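Local coordinates for bradyzoite pseudokinase 1 (Toxoplasma gondii, PDB 6M7Z), which adopts a divergent kinase fold lacking the glycine-rich loop and, as a presumed pseudokinase, probably helps regulate membrane ultrastructure of the parasitophorous vacuole, at residues Ser16-Leu21 against Ile83-Pro88; Ile27-Asn32 against Ala119-Ile124; Gly131-Met136 against Phe175-Asp180; Val146-Ala151 against Ala309-Tyr314; His167-Leu172 against Leu188-Pro193. One frame throughout, in Å; residues are numbered along the deposited sequence.

Contact 1: Ser16-Leu21 against Ile83-Pro88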
# COMPACT_ATOMS: atom_id res chain seq x y z
N SER A 16 26.44 4.09 -2.60
CA SER A 16 25.43 3.56 -3.54
C SER A 16 24.13 4.37 -3.44
O SER A 16 23.59 4.76 -4.47
CB SER A 16 25.14 2.10 -3.32
OG SER A 16 26.32 1.35 -3.17
N TRP A 17 23.64 4.59 -2.20
CA TRP A 17 22.37 5.27 -1.96
C TRP A 17 22.47 6.73 -2.39
O TRP A 17 21.54 7.26 -3.01
CB TRP A 17 21.95 5.17 -0.48
CG TRP A 17 21.49 3.81 -0.10
CD1 TRP A 17 22.07 2.96 0.80
CD2 TRP A 17 20.37 3.10 -0.65
NE1 TRP A 17 21.36 1.78 0.85
CE2 TRP A 17 20.32 1.84 -0.03
CE3 TRP A 17 19.40 3.42 -1.61
CZ2 TRP A 17 19.35 0.89 -0.33
CZ3 TRP A 17 18.44 2.48 -1.92
CH2 TRP A 17 18.42 1.23 -1.29
N MET A 18 23.61 7.36 -2.07
CA MET A 18 23.82 8.75 -2.43
C MET A 18 23.84 8.87 -3.96
O MET A 18 23.23 9.79 -4.53
CB MET A 18 25.14 9.28 -1.86
CG MET A 18 25.32 10.78 -2.07
SD MET A 18 24.04 11.73 -1.22
CE MET A 18 24.20 13.33 -2.00
N SER A 19 24.54 7.94 -4.60
CA SER A 19 24.60 7.89 -6.06
C SER A 19 23.19 7.73 -6.63
O SER A 19 22.80 8.44 -7.56
CB SER A 19 25.52 6.80 -6.56
OG SER A 19 26.85 7.30 -6.71
N TYR A 20 22.40 6.82 -6.03
CA TYR A 20 21.06 6.54 -6.53
C TYR A 20 20.16 7.78 -6.38
O TYR A 20 19.35 8.05 -7.25
CB TYR A 20 20.41 5.35 -5.85
CG TYR A 20 19.24 4.84 -6.65
CD1 TYR A 20 19.42 3.96 -7.71
CD2 TYR A 20 17.95 5.27 -6.38
CE1 TYR A 20 18.35 3.50 -8.46
CE2 TYR A 20 16.86 4.80 -7.09
CZ TYR A 20 17.06 3.92 -8.15
OH TYR A 20 16.02 3.45 -8.89
N LEU A 21 20.32 8.51 -5.28
CA LEU A 21 19.58 9.73 -5.06
C LEU A 21 19.82 10.71 -6.22
O LEU A 21 18.87 11.28 -6.76
CB LEU A 21 19.98 10.33 -3.71
CG LEU A 21 19.47 11.73 -3.42
CD1 LEU A 21 17.96 11.75 -3.32
CD2 LEU A 21 20.09 12.25 -2.14
N ILE A 83 15.21 15.05 2.23
CA ILE A 83 16.51 14.44 1.96
C ILE A 83 17.44 14.69 3.16
O ILE A 83 17.61 15.82 3.60
CB ILE A 83 17.12 15.00 0.66
CG1 ILE A 83 16.33 14.54 -0.57
CG2 ILE A 83 18.60 14.62 0.57
CD1 ILE A 83 16.68 15.30 -1.85
N ASN A 84 18.00 13.60 3.68
CA ASN A 84 18.98 13.63 4.75
C ASN A 84 20.32 13.21 4.16
O ASN A 84 20.47 12.07 3.75
CB ASN A 84 18.56 12.71 5.89
CG ASN A 84 19.50 12.75 7.08
OD1 ASN A 84 20.54 13.39 7.03
ND2 ASN A 84 19.16 12.06 8.15
N LEU A 85 21.29 14.12 4.12
CA LEU A 85 22.59 13.86 3.46
C LEU A 85 23.48 12.92 4.31
O LEU A 85 24.43 12.36 3.79
CB LEU A 85 23.30 15.20 3.20
CG LEU A 85 22.54 16.21 2.35
CD1 LEU A 85 23.20 17.59 2.45
CD2 LEU A 85 22.42 15.75 0.89
N LEU A 86 23.16 12.72 5.60
CA LEU A 86 23.85 11.74 6.45
C LEU A 86 23.27 10.33 6.28
O LEU A 86 23.92 9.36 6.63
CB LEU A 86 23.76 12.17 7.92
CG LEU A 86 24.36 13.54 8.22
CD1 LEU A 86 24.22 13.87 9.69
CD2 LEU A 86 25.81 13.63 7.77
N ASP A 87 22.05 10.22 5.73
CA ASP A 87 21.35 8.96 5.55
C ASP A 87 20.44 9.03 4.32
O ASP A 87 19.21 9.09 4.42
CB ASP A 87 20.56 8.61 6.81
CG ASP A 87 19.81 7.30 6.70
OD1 ASP A 87 20.30 6.42 5.94
OD2 ASP A 87 18.74 7.17 7.35
N PRO A 88 21.00 8.99 3.09
CA PRO A 88 20.19 9.12 1.89
C PRO A 88 19.19 7.96 1.69
O PRO A 88 18.14 8.14 1.06
CB PRO A 88 21.23 9.15 0.76
CG PRO A 88 22.43 8.43 1.33
CD PRO A 88 22.43 8.80 2.80

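Contact 2: Ile27-Asn32 against Ala119-Ile124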
# COMPACT_ATOMS: atom_id res chain seq x y z
N ILE A 27 12.26 17.44 -10.62
CA ILE A 27 10.97 18.03 -10.74
C ILE A 27 11.17 19.53 -10.48
O ILE A 27 12.07 19.91 -9.70
CB ILE A 27 9.98 17.38 -9.75
CG1 ILE A 27 8.57 17.95 -9.87
CG2 ILE A 27 10.47 17.50 -8.31
CD1 ILE A 27 7.54 17.16 -9.05
N ASP A 28 10.35 20.36 -11.14
CA ASP A 28 10.43 21.81 -11.03
C ASP A 28 9.47 22.26 -9.92
O ASP A 28 8.24 22.20 -10.11
CB ASP A 28 10.14 22.50 -12.36
CG ASP A 28 10.47 23.98 -12.40
OD1 ASP A 28 10.81 24.56 -11.33
OD2 ASP A 28 10.38 24.55 -13.51
N GLU A 29 10.06 22.69 -8.79
CA GLU A 29 9.35 22.95 -7.53
C GLU A 29 8.71 24.34 -7.53
O GLU A 29 7.75 24.57 -6.76
CB GLU A 29 10.29 22.74 -6.35
CG GLU A 29 10.62 21.27 -6.12
CD GLU A 29 11.65 21.00 -5.04
OE1 GLU A 29 12.77 21.58 -5.10
OE2 GLU A 29 11.35 20.22 -4.13
N SER A 30 9.22 25.25 -8.38
CA SER A 30 8.64 26.61 -8.53
C SER A 30 7.32 26.57 -9.32
O SER A 30 6.56 27.52 -9.29
CB SER A 30 9.62 27.56 -9.17
OG SER A 30 10.14 27.02 -10.36
N ARG A 31 7.05 25.47 -10.02
CA ARG A 31 5.90 25.34 -10.95
C ARG A 31 4.85 24.39 -10.34
O ARG A 31 4.15 23.60 -11.03
CB ARG A 31 6.38 24.77 -12.29
CG ARG A 31 7.36 25.63 -13.07
CD ARG A 31 6.81 26.95 -13.57
NE ARG A 31 7.91 27.83 -13.94
CZ ARG A 31 7.98 29.13 -13.65
NH1 ARG A 31 6.92 29.78 -13.18
NH2 ARG A 31 9.12 29.77 -13.81
N ASN A 32 4.73 24.37 -9.01
CA ASN A 32 4.25 23.19 -8.25
C ASN A 32 3.71 23.69 -6.91
O ASN A 32 4.44 24.28 -6.11
CB ASN A 32 5.42 22.20 -8.18
CG ASN A 32 5.25 21.06 -7.21
OD1 ASN A 32 4.30 20.30 -7.31
ND2 ASN A 32 6.21 20.93 -6.30
N ALA A 119 15.28 19.93 -4.74
CA ALA A 119 16.48 20.38 -4.01
C ALA A 119 16.59 19.70 -2.63
O ALA A 119 17.66 19.32 -2.24
CB ALA A 119 16.48 21.88 -3.90
N PHE A 120 15.48 19.59 -1.89
CA PHE A 120 15.53 19.07 -0.48
C PHE A 120 14.52 17.94 -0.20
O PHE A 120 14.50 17.43 0.92
CB PHE A 120 15.29 20.20 0.52
CG PHE A 120 15.84 21.53 0.09
CD1 PHE A 120 17.21 21.78 0.13
CD2 PHE A 120 14.99 22.53 -0.37
CE1 PHE A 120 17.72 23.01 -0.27
CE2 PHE A 120 15.50 23.76 -0.77
CZ PHE A 120 16.86 24.00 -0.71
N LEU A 121 13.71 17.55 -1.20
CA LEU A 121 12.67 16.54 -1.03
C LEU A 121 12.80 15.47 -2.12
O LEU A 121 13.17 15.79 -3.23
CB LEU A 121 11.30 17.20 -1.15
CG LEU A 121 10.99 18.30 -0.13
CD1 LEU A 121 9.70 19.01 -0.48
CD2 LEU A 121 10.94 17.74 1.29
N THR A 122 12.43 14.23 -1.79
CA THR A 122 12.08 13.24 -2.81
C THR A 122 10.55 13.11 -2.87
O THR A 122 9.87 13.37 -1.86
CB THR A 122 12.72 11.87 -2.51
OG1 THR A 122 12.21 11.38 -1.26
CG2 THR A 122 14.23 11.94 -2.47
N TYR A 123 10.04 12.71 -4.05
CA TYR A 123 8.62 12.63 -4.32
C TYR A 123 8.28 11.25 -4.94
O TYR A 123 9.02 10.75 -5.78
CB TYR A 123 8.16 13.68 -5.32
CG TYR A 123 8.39 15.12 -4.95
CD1 TYR A 123 9.65 15.69 -4.99
CD2 TYR A 123 7.33 15.94 -4.64
CE1 TYR A 123 9.86 17.02 -4.68
CE2 TYR A 123 7.51 17.28 -4.32
CZ TYR A 123 8.78 17.82 -4.36
OH TYR A 123 8.98 19.14 -4.05
N ILE A 124 7.17 10.66 -4.51
CA ILE A 124 6.54 9.56 -5.18
C ILE A 124 5.08 9.94 -5.42
O ILE A 124 4.38 10.29 -4.48
CB ILE A 124 6.60 8.24 -4.37
CG1 ILE A 124 8.02 7.83 -4.04
CG2 ILE A 124 5.85 7.12 -5.10
CD1 ILE A 124 8.10 6.51 -3.30
O HOH W 1 13.22 20.64 -2.36

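Contact 3: Gly131-Met136 against Phe175-Asp180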
# COMPACT_ATOMS: atom_id res chain seq x y z
N GLY A 131 -9.78 6.05 -0.23
CA GLY A 131 -9.57 6.01 1.20
C GLY A 131 -8.74 4.81 1.61
O GLY A 131 -8.51 3.88 0.81
N LEU A 132 -8.25 4.86 2.86
CA LEU A 132 -7.59 3.75 3.50
C LEU A 132 -8.66 2.84 4.10
O LEU A 132 -9.66 3.33 4.58
CB LEU A 132 -6.64 4.31 4.56
CG LEU A 132 -5.62 5.34 4.07
CD1 LEU A 132 -4.66 5.72 5.18
CD2 LEU A 132 -4.83 4.82 2.86
N VAL A 133 -8.44 1.52 4.06
CA VAL A 133 -9.49 0.57 4.37
C VAL A 133 -9.93 0.72 5.84
O VAL A 133 -11.12 0.70 6.14
CB VAL A 133 -9.04 -0.87 4.07
CG1 VAL A 133 -10.04 -1.90 4.61
CG2 VAL A 133 -8.85 -1.06 2.57
N GLY A 134 -8.95 0.86 6.75
CA GLY A 134 -9.26 1.00 8.17
C GLY A 134 -10.15 2.22 8.44
O GLY A 134 -11.19 2.12 9.07
N ASP A 135 -9.72 3.37 7.91
CA ASP A 135 -10.48 4.62 8.04
C ASP A 135 -11.88 4.47 7.44
O ASP A 135 -12.84 4.93 8.03
CB ASP A 135 -9.76 5.78 7.37
CG ASP A 135 -8.46 6.16 8.07
OD1 ASP A 135 -8.24 5.69 9.22
OD2 ASP A 135 -7.66 6.89 7.43
N MET A 136 -11.99 3.86 6.27
CA MET A 136 -13.27 3.74 5.61
C MET A 136 -14.25 2.93 6.46
O MET A 136 -15.42 3.32 6.58
CB MET A 136 -13.12 3.07 4.25
CG MET A 136 -12.55 3.97 3.20
SD MET A 136 -12.17 3.03 1.72
CE MET A 136 -13.78 3.01 0.93
N PHE A 175 -3.78 -0.97 3.41
CA PHE A 175 -4.60 -1.25 2.26
C PHE A 175 -5.39 0.01 1.92
O PHE A 175 -5.89 0.71 2.80
CB PHE A 175 -5.51 -2.44 2.54
CG PHE A 175 -4.77 -3.74 2.77
CD1 PHE A 175 -4.41 -4.56 1.71
CD2 PHE A 175 -4.40 -4.13 4.04
CE1 PHE A 175 -3.72 -5.75 1.92
CE2 PHE A 175 -3.70 -5.31 4.26
CZ PHE A 175 -3.37 -6.12 3.21
N SER A 176 -5.50 0.29 0.61
CA SER A 176 -6.29 1.43 0.15
C SER A 176 -7.12 1.03 -1.08
O SER A 176 -6.87 0.03 -1.73
CB SER A 176 -5.42 2.62 -0.11
OG SER A 176 -4.58 2.42 -1.24
N VAL A 177 -8.15 1.83 -1.35
CA VAL A 177 -9.09 1.55 -2.40
C VAL A 177 -8.83 2.56 -3.51
O VAL A 177 -8.95 3.76 -3.29
CB VAL A 177 -10.55 1.66 -1.89
CG1 VAL A 177 -11.54 1.35 -3.01
CG2 VAL A 177 -10.79 0.77 -0.68
N LEU A 178 -8.46 2.07 -4.70
CA LEU A 178 -8.19 2.95 -5.84
C LEU A 178 -9.52 3.44 -6.40
O LEU A 178 -10.59 2.88 -6.10
CB LEU A 178 -7.37 2.20 -6.89
CG LEU A 178 -5.97 1.76 -6.44
CD1 LEU A 178 -5.22 1.08 -7.58
CD2 LEU A 178 -5.17 2.94 -5.90
N PRO A 179 -9.53 4.53 -7.20
CA PRO A 179 -10.77 5.02 -7.81
C PRO A 179 -11.55 3.94 -8.58
O PRO A 179 -12.77 3.93 -8.49
CB PRO A 179 -10.29 6.15 -8.71
CG PRO A 179 -9.06 6.66 -8.01
CD PRO A 179 -8.39 5.41 -7.47
N ASP A 180 -10.88 3.00 -9.24
CA ASP A 180 -11.62 1.97 -9.98
C ASP A 180 -12.17 0.87 -9.04
O ASP A 180 -12.84 -0.06 -9.51
CB ASP A 180 -10.79 1.41 -11.15
CG ASP A 180 -9.60 0.57 -10.74
OD1 ASP A 180 -9.40 0.36 -9.50
OD2 ASP A 180 -8.87 0.13 -11.67

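Contact 4: Val146-Ala151 against Ala309-Tyr314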
# COMPACT_ATOMS: atom_id res chain seq x y z
N VAL A 146 -16.94 -9.12 3.26
CA VAL A 146 -15.85 -9.46 4.17
C VAL A 146 -14.98 -10.58 3.58
O VAL A 146 -13.75 -10.57 3.70
CB VAL A 146 -16.42 -9.86 5.55
CG1 VAL A 146 -15.37 -10.47 6.45
CG2 VAL A 146 -17.06 -8.66 6.22
N GLN A 147 -15.63 -11.57 2.98
CA GLN A 147 -14.96 -12.74 2.45
C GLN A 147 -13.97 -12.31 1.36
O GLN A 147 -12.81 -12.74 1.34
CB GLN A 147 -16.00 -13.71 1.91
CG GLN A 147 -15.42 -14.99 1.33
CD GLN A 147 -16.38 -15.74 0.45
OE1 GLN A 147 -17.28 -15.15 -0.16
NE2 GLN A 147 -16.22 -17.05 0.41
N VAL A 148 -14.44 -11.45 0.45
CA VAL A 148 -13.67 -11.05 -0.72
C VAL A 148 -12.56 -10.08 -0.31
O VAL A 148 -11.46 -10.14 -0.85
CB VAL A 148 -14.58 -10.45 -1.81
CG1 VAL A 148 -13.77 -9.91 -2.99
CG2 VAL A 148 -15.60 -11.47 -2.29
N LEU A 149 -12.85 -9.20 0.66
CA LEU A 149 -11.86 -8.23 1.13
C LEU A 149 -10.68 -8.97 1.77
O LEU A 149 -9.52 -8.69 1.47
CB LEU A 149 -12.49 -7.26 2.14
CG LEU A 149 -11.54 -6.22 2.74
CD1 LEU A 149 -10.83 -5.42 1.67
CD2 LEU A 149 -12.31 -5.28 3.63
N ALA A 150 -11.01 -9.93 2.63
CA ALA A 150 -10.00 -10.73 3.33
C ALA A 150 -9.14 -11.48 2.31
O ALA A 150 -7.94 -11.56 2.46
CB ALA A 150 -10.67 -11.67 4.29
N ALA A 151 -9.78 -12.01 1.27
CA ALA A 151 -9.08 -12.79 0.24
C ALA A 151 -8.16 -11.85 -0.57
O ALA A 151 -7.04 -12.21 -0.89
CB ALA A 151 -10.07 -13.51 -0.64
N ALA A 309 -11.25 -8.29 -8.28
CA ALA A 309 -12.15 -8.22 -7.14
C ALA A 309 -12.53 -6.76 -6.86
O ALA A 309 -11.74 -5.84 -7.06
CB ALA A 309 -11.54 -8.87 -5.93
N ARG A 310 -13.78 -6.57 -6.41
CA ARG A 310 -14.32 -5.27 -6.06
C ARG A 310 -15.12 -5.47 -4.77
O ARG A 310 -16.36 -5.46 -4.77
CB ARG A 310 -15.16 -4.72 -7.21
CG ARG A 310 -14.37 -4.42 -8.49
CD ARG A 310 -13.43 -3.25 -8.33
NE ARG A 310 -12.74 -2.89 -9.57
CZ ARG A 310 -11.70 -3.54 -10.07
NH1 ARG A 310 -11.20 -4.60 -9.45
NH2 ARG A 310 -11.16 -3.13 -11.21
N PRO A 311 -14.44 -5.64 -3.62
CA PRO A 311 -15.10 -5.94 -2.36
C PRO A 311 -16.09 -4.86 -1.87
O PRO A 311 -16.94 -5.16 -1.02
CB PRO A 311 -13.96 -6.04 -1.33
CG PRO A 311 -12.68 -6.12 -2.14
CD PRO A 311 -12.98 -5.48 -3.47
N PHE A 312 -15.97 -3.63 -2.39
CA PHE A 312 -16.73 -2.47 -1.93
C PHE A 312 -17.85 -2.08 -2.91
O PHE A 312 -18.53 -1.10 -2.67
CB PHE A 312 -15.81 -1.27 -1.68
CG PHE A 312 -14.92 -1.40 -0.48
CD1 PHE A 312 -15.40 -1.13 0.79
CD2 PHE A 312 -13.59 -1.81 -0.61
CE1 PHE A 312 -14.58 -1.28 1.90
CE2 PHE A 312 -12.79 -1.96 0.50
CZ PHE A 312 -13.28 -1.69 1.75
N ARG A 313 -18.08 -2.87 -3.98
CA ARG A 313 -19.30 -2.73 -4.82
C ARG A 313 -20.48 -3.45 -4.16
O ARG A 313 -20.28 -4.47 -3.51
CB ARG A 313 -19.05 -3.31 -6.22
CG ARG A 313 -18.93 -2.26 -7.32
CD ARG A 313 -18.49 -2.87 -8.64
NE ARG A 313 -18.74 -2.02 -9.80
CZ ARG A 313 -18.08 -2.09 -10.96
NH1 ARG A 313 -17.01 -2.86 -11.08
NH2 ARG A 313 -18.50 -1.39 -12.00
N TYR A 314 -21.70 -2.93 -4.33
CA TYR A 314 -22.93 -3.75 -4.16
C TYR A 314 -23.71 -3.76 -5.47
O TYR A 314 -23.63 -4.70 -6.25
CB TYR A 314 -23.85 -3.22 -3.05
CG TYR A 314 -24.21 -1.76 -3.18
CD1 TYR A 314 -24.99 -1.29 -4.23
CD2 TYR A 314 -23.77 -0.84 -2.24
CE1 TYR A 314 -25.32 0.05 -4.34
CE2 TYR A 314 -24.10 0.51 -2.34
CZ TYR A 314 -24.87 0.95 -3.40
OH TYR A 314 -25.18 2.28 -3.49

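Contact 5: His167-Leu172 against Leu188-Pro193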
# COMPACT_ATOMS: atom_id res chain seq x y z
N HIS A 167 6.61 -7.35 4.16
CA HIS A 167 6.05 -6.01 4.32
C HIS A 167 6.59 -5.36 5.60
O HIS A 167 7.12 -4.24 5.56
CB HIS A 167 4.52 -6.05 4.31
CG HIS A 167 3.91 -4.68 4.30
ND1 HIS A 167 3.87 -3.89 5.42
CD2 HIS A 167 3.33 -3.96 3.30
CE1 HIS A 167 3.27 -2.76 5.12
NE2 HIS A 167 2.96 -2.76 3.83
N ARG A 168 6.38 -6.06 6.72
CA ARG A 168 6.92 -5.75 8.06
C ARG A 168 6.08 -4.74 8.85
O ARG A 168 6.36 -4.59 10.00
CB ARG A 168 8.39 -5.31 8.01
CG ARG A 168 9.33 -6.34 7.39
CD ARG A 168 10.79 -6.11 7.74
NE ARG A 168 11.26 -4.82 7.23
CZ ARG A 168 12.11 -4.01 7.86
NH1 ARG A 168 12.84 -4.47 8.88
NH2 ARG A 168 12.19 -2.74 7.49
N SER A 169 5.05 -4.09 8.28
CA SER A 169 4.23 -3.13 9.05
C SER A 169 2.74 -3.18 8.64
O SER A 169 2.08 -2.15 8.56
CB SER A 169 4.80 -1.74 8.93
OG SER A 169 4.77 -1.25 7.59
N ILE A 170 2.21 -4.38 8.41
CA ILE A 170 0.85 -4.51 7.93
C ILE A 170 -0.15 -4.08 9.02
O ILE A 170 -0.05 -4.48 10.18
CB ILE A 170 0.55 -5.94 7.46
CG1 ILE A 170 1.27 -6.23 6.14
CG2 ILE A 170 -0.95 -6.19 7.33
CD1 ILE A 170 1.58 -7.72 5.98
N GLU A 171 -1.11 -3.26 8.58
CA GLU A 171 -2.32 -2.92 9.31
C GLU A 171 -3.43 -2.68 8.29
O GLU A 171 -3.18 -2.62 7.10
CB GLU A 171 -2.06 -1.73 10.24
CG GLU A 171 -1.61 -0.46 9.55
CD GLU A 171 -1.36 0.76 10.44
OE1 GLU A 171 -2.34 1.39 10.83
OE2 GLU A 171 -0.18 1.06 10.76
N LEU A 172 -4.67 -2.53 8.75
CA LEU A 172 -5.77 -2.26 7.84
C LEU A 172 -5.46 -1.08 6.93
O LEU A 172 -5.80 -1.13 5.75
CB LEU A 172 -7.06 -2.00 8.62
CG LEU A 172 -7.84 -3.26 8.98
CD1 LEU A 172 -9.09 -2.87 9.72
CD2 LEU A 172 -8.19 -4.06 7.74
N LEU A 188 4.85 0.50 1.38
CA LEU A 188 5.93 -0.40 1.01
C LEU A 188 7.32 0.13 1.39
O LEU A 188 8.31 -0.56 1.17
CB LEU A 188 5.85 -0.66 -0.50
CG LEU A 188 4.58 -1.36 -0.97
CD1 LEU A 188 4.68 -1.64 -2.47
CD2 LEU A 188 4.35 -2.65 -0.19
N ASP A 189 7.39 1.32 2.00
CA ASP A 189 8.67 1.87 2.48
C ASP A 189 9.29 0.97 3.56
O ASP A 189 10.48 1.06 3.79
CB ASP A 189 8.52 3.31 3.01
CG ASP A 189 7.45 3.48 4.07
OD1 ASP A 189 6.24 3.23 3.76
OD2 ASP A 189 7.80 3.86 5.20
N THR A 190 8.51 0.14 4.25
CA THR A 190 9.05 -0.75 5.31
C THR A 190 9.45 -2.12 4.77
O THR A 190 9.98 -2.94 5.53
CB THR A 190 8.07 -0.95 6.48
OG1 THR A 190 6.90 -1.61 5.99
CG2 THR A 190 7.69 0.37 7.13
N ALA A 191 9.19 -2.38 3.48
CA ALA A 191 9.43 -3.71 2.91
C ALA A 191 10.93 -4.02 2.88
O ALA A 191 11.76 -3.11 2.80
CB ALA A 191 8.84 -3.79 1.52
N ALA A 192 11.26 -5.30 2.96
CA ALA A 192 12.67 -5.75 3.05
C ALA A 192 12.75 -7.21 2.62
O ALA A 192 11.76 -7.93 2.67
CB ALA A 192 13.21 -5.58 4.46
N PRO A 193 13.93 -7.70 2.18
CA PRO A 193 14.04 -9.07 1.68
C PRO A 193 13.79 -10.13 2.77
O PRO A 193 14.16 -9.93 3.91
CB PRO A 193 15.50 -9.18 1.20
CG PRO A 193 16.00 -7.76 1.10
CD PRO A 193 15.21 -6.99 2.13

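Contact 1: Ser16-Leu21 against Ile83-Pro88
In the N-lobe of this kinase fold, helix 14-23 leans through Trp-17, Met-18 and Leu-21 on the link between strand 76-82 and helix 88-101, the latter probably the counterpart of the kinase C-helix. Pro-88 is the hub. Its ring abuts the helix backbone, with CG 3.8 Å from Met-18 N and equally near Trp-17 CB, and the CA atoms of Met-18 and Pro-88 lie 5.7 Å apart. The indole runs off from the link, where it meets Tyr-96 edge-to-face. On one flank the Met-18 chain bends at chi2 (63°), which places SD, and beyond it CE lies 4.2 Å from Leu-85 CD2. Further along, Leu-21 has CG anti to the backbone N (chi1 170°), and its two methyls meet two branches of Ile-83: CD2 is 3.9 Å from Ile-83 CG2, CD1 is 4.0 Å from Ile-83 CD1. No hydrogen bond joins the segments. The link holds its own shape with a type I turn from Asn-84 to Asp-87, and Asn-84 OD1 accepts from Leu-86 N at 3.1 Å in an Asx turn. Beyond the pair, Leu-21 packs on Val-92 of helix 88-101, and both Leu-21 and Ile-83 touch Thr-122 of strand 121-127.

Contact 2: Ile27-Asn32 against Ala119-Ile124
Glu-29 reaches across to Tyr-123 and Ala-119 and bonds each with a different carboxylate oxygen. Tyr-123 OH donates to Glu-29 OE2 at 2.6 Å, on the anti lone pair, with the carboxylate turned 73° from the phenol ring. Ala-119 N gives its proton to Glu-29 OE1 at 3.0 Å; that bond is nearly straight (166°) but arrives from above the carboxylate plane. Water 1 also donates to Glu-29 OE2, though its short approach to Phe-120 N makes its position doubtful. With both oxygens held, the carboxylate has little freedom to rotate. Outward the contact is sparse. Ile-27 crosses the tyrosine at about a right angle; with CG1 anti to the backbone N (chi1 -178°), CG2 meets the ring, 3.7 Å from Tyr-123 CE1. Asn-32 ND2 stands 4.0 Å from Tyr-123 OH. The loop carrying Glu-29 leads into helix 33-39, whose Leu-35 and Ile-34 pack on Glu-29 and Tyr-123; strand 121-127 runs in the N-lobe sheet between strands 76-82 and 114-117.

Contact 3: Gly131-Met136 against Phe175-Asp180
Leu-132 and Ser-176 face each other as an antiparallel, non-hydrogen-bonded pair with their CA atoms 4.3 Å apart, and a backbone bond closes the pairing at each end. At one end Val-177 N donates to Gly-131 O at 3.0 Å, the donor nitrogen lying nearly along the C=O axis. At the other, Val-133 N reaches Phe-175 O, also at 3.0 Å, but tilted 34° from the carbonyl plane, as the chain is already turning into helix 133-138. Leu-132 is the N-cap of that helix, and its carbonyl takes the bond from Met-136 N. On the Leu-132 side of the sheet, CD2 touches Ser-176 CB at 3.7 Å. The other side is richer. Val-133 sets CG2 against Phe-175 CB (3.6 Å) and a little further from Val-177. Met-136 crosses Val-177 at about a right angle, its sulfur SD 3.6 Å from Val-177 CG2; the bend at chi3 (84°) then places CE within 4.1 Å of the same methyl. The phenyl ring of Phe-175 leads off instead toward Met-153 and Ala-156 of helix 146-161. With strand 183-185 on the far edge of 175-177, this matches the kinase C-lobe just past the hinge: the linker from the N-lobe pairs briefly with the strand after the catalytic loop before entering what is probably the D-helix.

Contact 4: Val146-Ala151 against Ala309-Tyr314
Val-148 has CG1 anti to the backbone N (chi1 175°), which puts that methyl toward Ala-309 and Pro-311; Leu-149 has CG anti as well (chi1 178°), and its chi2 of 55° then places CD1 near Phe-312. Val-148 CG1 touches two partners, 3.8 Å from Ala-309 CB and 4.0 Å from Pro-311 CG, and the valine crosses the proline at about a right angle. Pro-311 comes in close to the helix itself, its CB 3.9 Å from Leu-149 N. In kinase terms, helix 146-161 probably corresponds to the E-helix of the C-lobe, and the chain end after helix 301-306 runs across the beginning of it; Pro-311 is also backbone-bonded to Asp-145, just ahead of the helix. Leu-149 brings both methyls near rim atoms of the phenyl ring, CD1 lying 4.1 Å from Phe-312 CE2 and CD2 4.2 Å from Phe-312 CZ. Contacts are wholly apolar across the segments. Arg-310, which opens a type I turn ending at Arg-313, sends NH1 back to Ala-309 O at 2.7 Å.

Contact 5: His167-Leu172 against Leu188-Pro193
His-167, Arg-168 and Ser-169 meet Leu-188, Thr-190 and Ala-192 where a protein kinase brings its catalytic loop against the start of the activation segment. His-Arg-Ser stands in the place of the usual His-Arg-Asp, so the aspartate of active kinases is absent, consistent with the name pseudokinase. The tight part is centred on His-167. Its imidazole is fixed at both nitrogens: ND1 accepts, in the ring plane, from Ser-169 N at 3.1 Å, and NE2 bonds Gly-186 O. The ring's CD2 rests 3.9 Å from Leu-188 CD2, a pairing that resembles the histidine-phenylalanine step of the regulatory spine. Next to it Thr-190 OG1 donates to His-167 O at 2.7 Å and has Ser-169 OG also 2.7 Å away. Asp-233 of helix 230-248 accepts from the backbone N of His-167 and of Arg-168, tying the loop to the C-lobe core. The outer side, by contrast, belongs to the exposed Arg-168. A bend at chi3 (-62°) sets NE back toward residues 190-192, and the guanidinium takes Thr-190 O side-on with two nitrogens, NE at 2.8 Å and NH2 at 3.0 Å; both bonds are bent, at 139° and 142°. Over one face of this same guanidinium lies the methyl of Ala-192, its CB 3.5 Å from Arg-168 NE.

Contacts 1 and 2 belong to the N-lobe, contacts 3, 4 and 5 to the C-lobe: two groups, one in each lobe of the bilobal kinase fold. The first two have centres 16 Å apart and touch, for Ile-83 N, just beyond strand 76-82, probably bonds Phe-120 O, just before strand 121-127. Their segments alternate along the chain, and both close before contact 3 opens. Contact 3 touches both its neighbours: contact 4, 12 Å between centres, through Val-177 on Phe-312, and contact 5, 17 Å away, through Val-133 against Leu-172. Contacts 4 and 5 approach within about 6 Å at nearest atoms without touching. Contact 5 comes within about 7 Å of contact 2, near where the lobes meet.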